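Cytochrome c-552/4 domain-containing protein (Ignicoccus hospitalis KIN4/I, PDB 4QO5) is a membrane-associated octaheme cytochrome c that binds eight covalently attached c-type hemes and probably takes part in electron transfer. Local coordinates at the interface of chains A and B. Numbering follows the deposited sequence. Chains: chain A/B, Hypothetical multiheme protein.

The interface of chains A and B. Residues chain A 490, 494-495, 500; chain B 241-243, 475.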
ATOM      1  N   ASP A 490      -1.102  -1.147 -12.423  1.00 28.58           N
ATOM      2  CA  ASP A 490      -0.974  -2.506 -11.896  1.00 27.09           C
ATOM      3  C   ASP A 490      -2.280  -3.081 -11.354  1.00 23.78           C
ATOM      4  O   ASP A 490      -2.452  -4.298 -11.344  1.00 26.69           O
ATOM      5  CB  ASP A 490       0.196  -2.650 -10.913  1.00 43.86           C
ATOM      6  CG  ASP A 490       0.968  -3.956 -11.120  1.00 52.88           C
ATOM      7  OD1 ASP A 490       0.679  -4.696 -12.095  1.00 41.30           O
ATOM      8  OD2 ASP A 490       1.900  -4.222 -10.337  1.00 64.17           O
ATOM      9  N   PHE A 494      -1.309  -7.199 -12.755  1.00 18.91           N
ATOM     10  CA  PHE A 494      -0.856  -8.325 -11.940  1.00 17.87           C
ATOM     11  C   PHE A 494      -1.374  -8.297 -10.511  1.00 21.32           C
ATOM     12  O   PHE A 494      -1.600  -9.345  -9.909  1.00 24.40           O
ATOM     13  CB  PHE A 494       0.670  -8.390 -11.900  1.00 17.49           C
ATOM     14  CG  PHE A 494       1.303  -8.718 -13.218  1.00 21.28           C
ATOM     15  CD1 PHE A 494       1.075  -9.945 -13.836  1.00 22.06           C
ATOM     16  CD2 PHE A 494       2.171  -7.824 -13.809  1.00 22.71           C
ATOM     17  CE1 PHE A 494       1.694 -10.251 -15.047  1.00 26.11           C
ATOM     18  CE2 PHE A 494       2.778  -8.116 -15.006  1.00 21.24           C
ATOM     19  CZ  PHE A 494       2.542  -9.337 -15.626  1.00 26.52           C
ATOM     20  N   LYS A 495      -1.536  -7.098  -9.966  1.00 19.95           N
ATOM     21  CA  LYS A 495      -1.959  -6.955  -8.584  1.00 24.47           C
ATOM     22  C   LYS A 495      -3.385  -7.499  -8.378  1.00 23.06           C
ATOM     23  O   LYS A 495      -3.634  -8.282  -7.464  1.00 22.99           O
ATOM     24  CB  LYS A 495      -1.844  -5.484  -8.142  1.00 23.38           C
ATOM     25  CG  LYS A 495      -2.284  -5.208  -6.701  1.00 24.41           C
ATOM     26  CD  LYS A 495      -1.526  -6.098  -5.718  1.00 26.56           C
ATOM     27  CE  LYS A 495      -1.732  -5.651  -4.287  1.00 32.27           C
ATOM     28  NZ  LYS A 495      -0.684  -4.692  -3.875  1.00 40.41           N
ATOM     29  N   GLN A 500      -4.896 -11.684 -12.859  1.00 21.23           N
ATOM     30  CA  GLN A 500      -5.588 -12.411 -11.794  1.00 22.59           C
ATOM     31  C   GLN A 500      -6.895 -13.003 -12.296  1.00 24.03           C
ATOM     32  O   GLN A 500      -7.266 -14.125 -11.923  1.00 23.90           O
ATOM     33  CB  GLN A 500      -5.833 -11.515 -10.580  1.00 25.74           C
ATOM     34  CG  GLN A 500      -4.550 -11.018  -9.927  1.00 22.01           C
ATOM     35  CD  GLN A 500      -3.773 -12.128  -9.229  1.00 25.80           C
ATOM     36  OE1 GLN A 500      -4.319 -13.190  -8.924  1.00 29.05           O
ATOM     37  NE2 GLN A 500      -2.490 -11.894  -9.001  1.00 25.90           N
TER
ATOM     38  N   ASP B 241       4.420  -3.634  -6.682  1.00 21.15           N
ATOM     39  CA  ASP B 241       4.013  -4.993  -6.370  1.00 21.88           C
ATOM     40  C   ASP B 241       2.911  -5.467  -7.322  1.00 24.50           C
ATOM     41  O   ASP B 241       2.039  -4.684  -7.704  1.00 22.54           O
ATOM     42  CB  ASP B 241       3.470  -4.942  -4.930  1.00 23.10           C
ATOM     43  CG  ASP B 241       2.909  -6.259  -4.458  1.00 26.02           C
ATOM     44  OD1 ASP B 241       1.671  -6.345  -4.285  1.00 26.95           O
ATOM     45  OD2 ASP B 241       3.704  -7.186  -4.225  1.00 25.07           O
ATOM     46  N   PRO B 242       2.900  -6.762  -7.683  1.00 22.50           N
ATOM     47  CA  PRO B 242       3.760  -7.883  -7.267  1.00 21.68           C
ATOM     48  C   PRO B 242       4.984  -8.137  -8.131  1.00 25.85           C
ATOM     49  O   PRO B 242       5.889  -8.837  -7.670  1.00 25.63           O
ATOM     50  CB  PRO B 242       2.829  -9.090  -7.392  1.00 23.96           C
ATOM     51  CG  PRO B 242       1.896  -8.715  -8.538  1.00 24.35           C
ATOM     52  CD  PRO B 242       1.703  -7.212  -8.420  1.00 22.66           C
ATOM     53  N   ASP B 243       4.997  -7.610  -9.356  1.00 22.14           N
ATOM     54  CA  ASP B 243       6.033  -7.974 -10.329  1.00 22.66           C
ATOM     55  C   ASP B 243       7.304  -7.153 -10.226  1.00 20.76           C
ATOM     56  O   ASP B 243       8.417  -7.655 -10.456  1.00 21.60           O
ATOM     57  CB  ASP B 243       5.480  -7.918 -11.771  1.00 23.91           C
ATOM     58  CG  ASP B 243       4.728  -6.607 -12.094  1.00 39.34           C
ATOM     59  OD1 ASP B 243       4.952  -6.044 -13.203  1.00 35.15           O
ATOM     60  OD2 ASP B 243       3.875  -6.161 -11.282  1.00 31.26           O
ATOM     61  N   PHE B 475       6.953 -12.943  -9.735  1.00 24.18           N
ATOM     62  CA  PHE B 475       6.554 -12.256  -8.504  1.00 20.31           C
ATOM     63  C   PHE B 475       7.571 -12.476  -7.383  1.00 19.04           C
ATOM     64  O   PHE B 475       8.141 -11.528  -6.854  1.00 20.65           O
ATOM     65  CB  PHE B 475       5.181 -12.726  -7.993  1.00 18.82           C
ATOM     66  CG  PHE B 475       4.017 -12.397  -8.901  1.00 20.44           C
ATOM     67  CD1 PHE B 475       4.183 -11.646 -10.048  1.00 20.86           C
ATOM     68  CD2 PHE B 475       2.742 -12.852  -8.571  1.00 27.77           C
ATOM     69  CE1 PHE B 475       3.097 -11.351 -10.864  1.00 24.36           C
ATOM     70  CE2 PHE B 475       1.658 -12.562  -9.378  1.00 28.71           C
ATOM     71  CZ  PHE B 475       1.841 -11.811 -10.527  1.00 26.18           C
TER
HETATM   72  O   HOH W   1       0.607  -2.928  -6.228  1.00 28.57           O
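A:Lys495 and B:Asp241 form the salt bridge of this patch: the ammonium NZ donates to carboxylate OD1 (2.9 Å), which accepts through its anti lone pair, the one away from OD2. The lysine CG points away from the backbone N (chi1 179°), and bends at chi2 and chi4 then bring NZ to the acid. Water 1 adds a second link, lying 3.2 Å from A:Lys495 NZ and 2.7 Å from the backbone O of B:Asp241.

Apolar packing centres on A:Phe494. Its CB rests on CG of B:Pro242 at 3.6 Å, a proline that follows a cis peptide bond, while CD1 lies in the plane of the B:Phe475 ring, whose edge (CE1, CZ) points at the A:Phe494 face near its CG/CD1 rim. That same ring carries B:Pro242 CG over one face, near the rim. Over the same face of A:Phe494, but at the CD2/CE2 rim, sits the carboxylate of B:Asp243, the two planes 56° apart.

A:Asp490 is poorly ordered, and its OD2 is modelled close to B:Asp241 O and B:Asp243 OD2, acceptor against acceptor, so its position is doubtful. A:Gln500 NE2 donates to A:Phe494 O at 2.8 Å, almost straight (170° at H), and fastens this loop to helix 498-520.

The patch docks the loop before the C-terminal helix of chain A against chain B, and may help hold the deposited trimer together, though the structure alone does not show that this is the biological oligomer.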